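Local structure of nucleoporin NUP170 (Chaetomium thermophilum, 5HAX) at residues R375-S380 / G429-L434; S36-Q41 / M403-A408. The protein probably serves as a scaffold nucleoporin of the inner ring of the nuclear pore complex, in the manner of its Nup155/Nup170 relatives. All blocks are in the same frame, centred on the assembly; numbering follows the deposited sequence.

Interaction 1 (R375-S380 / G429-L434)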
loop_
_atom_site.group_PDB
_atom_site.type_symbol
_atom_site.label_atom_id
_atom_site.label_comp_id
_atom_site.label_asym_id
_atom_site.label_seq_id
_atom_site.Cartn_x
_atom_site.Cartn_y
_atom_site.Cartn_z
ATOM N N ARG A 375 9.153 20.944 17.919
ATOM C CA ARG A 375 8.622 20.081 18.966
ATOM C C ARG A 375 7.194 19.630 18.675
ATOM O O ARG A 375 6.520 19.119 19.574
ATOM C CB ARG A 375 8.668 20.806 20.315
ATOM C CG ARG A 375 10.034 21.364 20.693
ATOM C CD ARG A 375 10.927 20.310 21.325
ATOM N NE ARG A 375 10.324 19.737 22.525
ATOM C CZ ARG A 375 10.189 20.381 23.680
ATOM N NH1 ARG A 375 10.608 21.634 23.803
ATOM N NH2 ARG A 375 9.625 19.774 24.715
ATOM N N ALA A 376 6.721 19.801 17.435
ATOM C CA ALA A 376 5.311 19.577 17.134
ATOM C C ALA A 376 4.919 18.112 17.285
ATOM O O ALA A 376 3.753 17.813 17.565
ATOM C CB ALA A 376 4.998 20.062 15.719
ATOM N N LEU A 377 5.864 17.190 17.095
ATOM C CA LEU A 377 5.617 15.761 17.246
ATOM C C LEU A 377 6.191 15.212 18.548
ATOM O O LEU A 377 6.375 13.996 18.673
ATOM C CB LEU A 377 6.192 14.996 16.054
ATOM C CG LEU A 377 5.672 15.374 14.663
ATOM C CD1 LEU A 377 6.256 14.443 13.612
ATOM C CD2 LEU A 377 4.149 15.353 14.609
ATOM N N ASP A 378 6.476 16.082 19.512
ATOM C CA ASP A 378 7.048 15.674 20.792
ATOM C C ASP A 378 5.975 15.738 21.881
ATOM O O ASP A 378 5.436 16.813 22.149
ATOM C CB ASP A 378 8.235 16.573 21.146
ATOM C CG ASP A 378 8.885 16.199 22.467
ATOM O OD1 ASP A 378 8.664 15.071 22.951
ATOM O OD2 ASP A 378 9.630 17.038 23.017
ATOM N N PRO A 379 5.656 14.597 22.521
ATOM C CA PRO A 379 6.192 13.237 22.379
ATOM C C PRO A 379 5.449 12.377 21.356
ATOM O O PRO A 379 4.224 12.454 21.263
ATOM C CB PRO A 379 6.010 12.659 23.778
ATOM C CG PRO A 379 4.745 13.287 24.251
ATOM C CD PRO A 379 4.686 14.669 23.628
ATOM N N SER A 380 6.191 11.561 20.612
ATOM C CA SER A 380 5.620 10.562 19.717
ATOM C C SER A 380 5.573 9.222 20.442
ATOM O O SER A 380 6.620 8.676 20.811
ATOM C CB SER A 380 6.439 10.454 18.433
ATOM O OG SER A 380 6.361 11.656 17.687
ATOM N N GLY A 429 1.029 17.080 4.589
ATOM C CA GLY A 429 0.706 16.645 5.931
ATOM C C GLY A 429 -0.593 17.246 6.432
ATOM O O GLY A 429 -1.102 18.230 5.895
ATOM N N THR A 430 -1.126 16.627 7.484
ATOM C CA THR A 430 -2.348 17.104 8.119
ATOM C C THR A 430 -2.451 16.517 9.520
ATOM O O THR A 430 -1.836 15.494 9.833
ATOM C CB THR A 430 -3.593 16.741 7.297
ATOM O OG1 THR A 430 -4.749 17.365 7.870
ATOM C CG2 THR A 430 -3.798 15.230 7.255
ATOM N N TRP A 431 -3.254 17.179 10.353
ATOM C CA TRP A 431 -3.528 16.755 11.724
ATOM C C TRP A 431 -4.972 16.283 11.825
ATOM O O TRP A 431 -5.897 17.052 11.543
ATOM C CB TRP A 431 -3.298 17.897 12.711
ATOM C CG TRP A 431 -1.873 18.175 13.033
ATOM C CD1 TRP A 431 -1.084 19.143 12.487
ATOM C CD2 TRP A 431 -1.064 17.492 13.997
ATOM N NE1 TRP A 431 0.169 19.103 13.047
ATOM C CE2 TRP A 431 0.208 18.098 13.978
ATOM C CE3 TRP A 431 -1.291 16.426 14.873
ATOM C CZ2 TRP A 431 1.249 17.674 14.799
ATOM C CZ3 TRP A 431 -0.254 16.004 15.689
ATOM C CH2 TRP A 431 1.000 16.627 15.645
ATOM N N ILE A 432 -5.164 15.039 12.255
ATOM C CA ILE A 432 -6.490 14.475 12.493
ATOM C C ILE A 432 -6.688 14.381 13.998
ATOM O O ILE A 432 -5.922 13.701 14.691
ATOM C CB ILE A 432 -6.652 13.105 11.819
ATOM C CG1 ILE A 432 -6.683 13.285 10.298
ATOM C CG2 ILE A 432 -7.930 12.415 12.300
ATOM C CD1 ILE A 432 -6.535 12.001 9.524
ATOM N N GLU A 433 -7.721 15.053 14.498
ATOM C CA GLU A 433 -7.998 15.101 15.926
ATOM C C GLU A 433 -8.927 13.960 16.319
ATOM O O GLU A 433 -9.951 13.729 15.667
ATOM C CB GLU A 433 -8.625 16.442 16.308
ATOM C CG GLU A 433 -8.885 16.596 17.801
ATOM C CD GLU A 433 -9.376 17.982 18.171
ATOM O OE1 GLU A 433 -9.599 18.802 17.256
ATOM O OE2 GLU A 433 -9.538 18.251 19.381
ATOM N N LEU A 434 -8.558 13.247 17.379
ATOM C CA LEU A 434 -9.419 12.262 18.014
ATOM C C LEU A 434 -10.018 12.862 19.281
ATOM O O LEU A 434 -9.385 13.672 19.964
ATOM C CB LEU A 434 -8.639 10.987 18.349
ATOM C CG LEU A 434 -7.919 10.309 17.178
ATOM C CD1 LEU A 434 -7.092 9.131 17.677
ATOM C CD2 LEU A 434 -8.903 9.858 16.101
#
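The backbones of Leu377 and Trp431 stay well apart, their CA atoms 10.7 Å from each other, so the gap between the type I beta turn at Arg375-Asp378 and strand 427-433 is spanned mainly by the indole, met by the Ala376 carbonyl and a Leu377 methyl. Trp431 carries its CG beside the backbone N (chi1 -77°), which sends the six-membered ring across toward the turn. Its outer carbons, CZ2 and CH2, do the touching. The carbonyl oxygen of Ala376 lies near the indole plane at the edge of the ring, 3.6 Å from Trp431 CH2, so a polar backbone atom faces ring C-H groups rather than the pi cloud. Leu377 comes in at a slant: its CD2 methyl lies 3.6 Å from CH2 of Trp431, and the same methyl is 3.7 Å from Trp431 CZ2. Although the CB of Leu377 does not head for the strand, the CD2 branch, not the extended CD1, turns to the indole. At the polar end of the indole, NE1 is hydrogen-bonded to the backbone oxygen of Glu353. The buried surface is small, about 100 Å², but all three residues that touch are buried.

The turn has its own fastenings. Asp378 N is bonded to Arg375 O at 3.0 Å, and Arg375 grips one carboxylate oxygen of Asp378 side-on. Its NE reaches OD2 of Asp378 at 2.8 Å, close to the guanidinium plane and along the anti lone pair; its NH2 meets that same OD2 at 3.2 Å from above the carboxylate plane. Lys397 NZ binds the carbonyl oxygens of both Arg375 and Asp378. With strands 380-386 to 427-433 running antiparallel in succession, this contact is consistent with a beta-propeller blade whose lead-in loop packs against a side chain of its fourth antiparallel strand.

Interaction 2 (S36-Q41 / M403-A408)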
loop_
_atom_site.group_PDB
_atom_site.type_symbol
_atom_site.label_atom_id
_atom_site.label_comp_id
_atom_site.label_asym_id
_atom_site.label_seq_id
_atom_site.Cartn_x
_atom_site.Cartn_y
_atom_site.Cartn_z
ATOM N N SER A 36 13.272 18.964 6.066
ATOM C CA SER A 36 12.116 19.386 6.850
ATOM C C SER A 36 11.031 19.955 5.940
ATOM O O SER A 36 10.293 20.866 6.336
ATOM C CB SER A 36 12.511 20.421 7.910
ATOM O OG SER A 36 13.009 21.606 7.314
ATOM N N ASP A 37 10.921 19.425 4.724
ATOM C CA ASP A 37 10.005 19.957 3.721
ATOM C C ASP A 37 8.592 19.437 3.967
ATOM O O ASP A 37 8.342 18.231 3.872
ATOM C CB ASP A 37 10.478 19.568 2.322
ATOM C CG ASP A 37 11.798 20.216 1.951
ATOM O OD1 ASP A 37 11.773 21.352 1.432
ATOM O OD2 ASP A 37 12.856 19.590 2.174
ATOM N N TYR A 38 7.670 20.349 4.268
ATOM C CA TYR A 38 6.265 20.018 4.444
ATOM C C TYR A 38 5.406 21.121 3.850
ATOM O O TYR A 38 5.763 22.301 3.900
ATOM C CB TYR A 38 5.869 19.862 5.923
ATOM C CG TYR A 38 6.538 18.734 6.675
ATOM C CD1 TYR A 38 5.967 17.468 6.721
ATOM C CD2 TYR A 38 7.724 18.942 7.368
ATOM C CE1 TYR A 38 6.569 16.438 7.418
ATOM C CE2 TYR A 38 8.332 17.915 8.067
ATOM C CZ TYR A 38 7.748 16.670 8.091
ATOM O OH TYR A 38 8.351 15.650 8.788
ATOM N N GLU A 39 4.270 20.723 3.285
ATOM C CA GLU A 39 3.137 21.620 3.081
ATOM C C GLU A 39 1.987 21.063 3.909
ATOM O O GLU A 39 1.470 19.979 3.614
ATOM C CB GLU A 39 2.752 21.746 1.609
ATOM C CG GLU A 39 1.778 22.891 1.352
ATOM C CD GLU A 39 1.310 22.972 -0.088
ATOM O OE1 GLU A 39 1.938 22.337 -0.962
ATOM O OE2 GLU A 39 0.309 23.674 -0.344
ATOM N N MET A 40 1.604 21.790 4.955
ATOM C CA MET A 40 0.555 21.351 5.861
ATOM C C MET A 40 -0.808 21.792 5.347
ATOM O O MET A 40 -0.955 22.889 4.802
ATOM C CB MET A 40 0.788 21.913 7.263
ATOM C CG MET A 40 2.038 21.375 7.944
ATOM S SD MET A 40 1.976 19.596 8.238
ATOM C CE MET A 40 0.574 19.475 9.347
ATOM N N GLN A 41 -1.802 20.926 5.529
ATOM C CA GLN A 41 -3.172 21.189 5.114
ATOM C C GLN A 41 -4.102 20.998 6.300
ATOM O O GLN A 41 -3.926 20.070 7.095
ATOM C CB GLN A 41 -3.604 20.254 3.973
ATOM C CG GLN A 41 -2.668 20.243 2.773
ATOM C CD GLN A 41 -2.697 21.539 1.990
ATOM O OE1 GLN A 41 -3.461 22.454 2.301
ATOM N NE2 GLN A 41 -1.861 21.624 0.962
ATOM N N MET A 403 -3.277 13.196 19.382
ATOM C CA MET A 403 -3.344 13.912 18.113
ATOM C C MET A 403 -2.633 13.079 17.059
ATOM O O MET A 403 -1.535 12.565 17.304
ATOM C CB MET A 403 -2.703 15.299 18.215
ATOM C CG MET A 403 -3.427 16.274 19.138
ATOM S SD MET A 403 -5.155 16.581 18.695
ATOM C CE MET A 403 -5.000 17.175 17.010
ATOM N N LEU A 404 -3.258 12.947 15.892
ATOM C CA LEU A 404 -2.746 12.111 14.812
ATOM C C LEU A 404 -2.151 13.003 13.730
ATOM O O LEU A 404 -2.874 13.759 13.075
ATOM C CB LEU A 404 -3.863 11.241 14.238
ATOM C CG LEU A 404 -3.565 9.749 14.142
ATOM C CD1 LEU A 404 -3.447 9.148 15.532
ATOM C CD2 LEU A 404 -4.647 9.050 13.333
ATOM N N PHE A 405 -0.835 12.916 13.544
ATOM C CA PHE A 405 -0.184 13.528 12.394
ATOM C C PHE A 405 -0.090 12.495 11.282
ATOM O O PHE A 405 0.391 11.380 11.505
ATOM C CB PHE A 405 1.210 14.048 12.744
ATOM C CG PHE A 405 1.970 14.565 11.554
ATOM C CD1 PHE A 405 1.606 15.758 10.951
ATOM C CD2 PHE A 405 3.033 13.851 11.026
ATOM C CE1 PHE A 405 2.292 16.233 9.848
ATOM C CE2 PHE A 405 3.725 14.323 9.924
ATOM C CZ PHE A 405 3.355 15.514 9.336
ATOM N N VAL A 406 -0.556 12.865 10.092
ATOM C CA VAL A 406 -0.571 11.968 8.943
ATOM C C VAL A 406 -0.001 12.716 7.748
ATOM O O VAL A 406 -0.423 13.841 7.455
ATOM C CB VAL A 406 -1.988 11.447 8.633
ATOM C CG1 VAL A 406 -1.904 10.236 7.723
ATOM C CG2 VAL A 406 -2.725 11.097 9.917
ATOM N N SER A 407 0.955 12.094 7.060
ATOM C CA SER A 407 1.618 12.721 5.927
ATOM C C SER A 407 1.852 11.690 4.833
ATOM O O SER A 407 1.866 10.479 5.074
ATOM C CB SER A 407 2.953 13.365 6.334
ATOM O OG SER A 407 3.857 12.393 6.829
ATOM N N ALA A 408 2.039 12.193 3.623
ATOM C CA ALA A 408 2.321 11.376 2.456
ATOM C C ALA A 408 3.396 12.073 1.642
ATOM O O ALA A 408 3.595 13.285 1.777
ATOM C CB ALA A 408 1.070 11.163 1.596
#
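Phe405 meets both Tyr38 and Met40 with the rim of its ring, although strands 39-41 and 403-409 are not neighbours; the nearest CA pair, Met40 and Ser407, is 8.7 Å apart. Followed outward, Phe405 directs its CB toward segment 36-41, and CG lies anti to the backbone N (chi1 174°), which carries the ring away from its own strand. Past CG, contact begins at CD1, which has the methyl CE of Met40 at 4.2 Å. The next atom, CE1 of Phe405, is touched twice: by Met40 CE at 3.7 Å and by Met40 SD, also at 3.7 Å. At the tip, CZ of Phe405 reaches CE1 of Tyr38 at 3.9 Å.

The sulfur gives the geometric test for a Met-aromatic contact. Met40 SD is 5.1 Å from the centroid of the Phe405 ring and 84° off the ring normal, so it sits at the edge, in the ring plane. Met40 gets there by folding: CB does not point at Phe405, but bends at chi2 and chi3 bring both sulfur and methyl to the ring. Tyr38 also meets the rim of Phe405 near the plane of that ring, whereas Phe405 CZ approaches the tyrosine ring obliquely, giving an apolar contact without a regular stack. The Tyr38 hydroxyl is hydrogen-bonded to Phe349 O, and Lys348 makes a cation-pi contact with the Tyr38 ring. About 133 Å² is buried between the segments; Phe405 is buried, Tyr38 and Met40 partly exposed. Between them runs strand 427-433, parallel to 39-41 and antiparallel to 403-409, so the side chains reach across an intervening strand. This topology fits a propeller-type blade whose outer edge is extended by a short strand from the chain's N-terminal region.

Interactions 1 and 2 have centres about 8 Å apart and share one mixed sheet. The backbone joins them on both flanks: Ile432 N is 2.7 Å from Leu404 O, and Gly429 O is 2.8 Å from Gln41 N, both probable hydrogen bonds. The side chains form one continuous cluster. Trp431 CD1 packs at 3.6 Å on Met40 CE, the rings of Trp431 and Phe405 meet with planes at about 55°, and Leu377 touches Phe405 as well. The turn at 375-380 and segment 36-41 thus converge on one aromatic pair, Trp431 and Phe405.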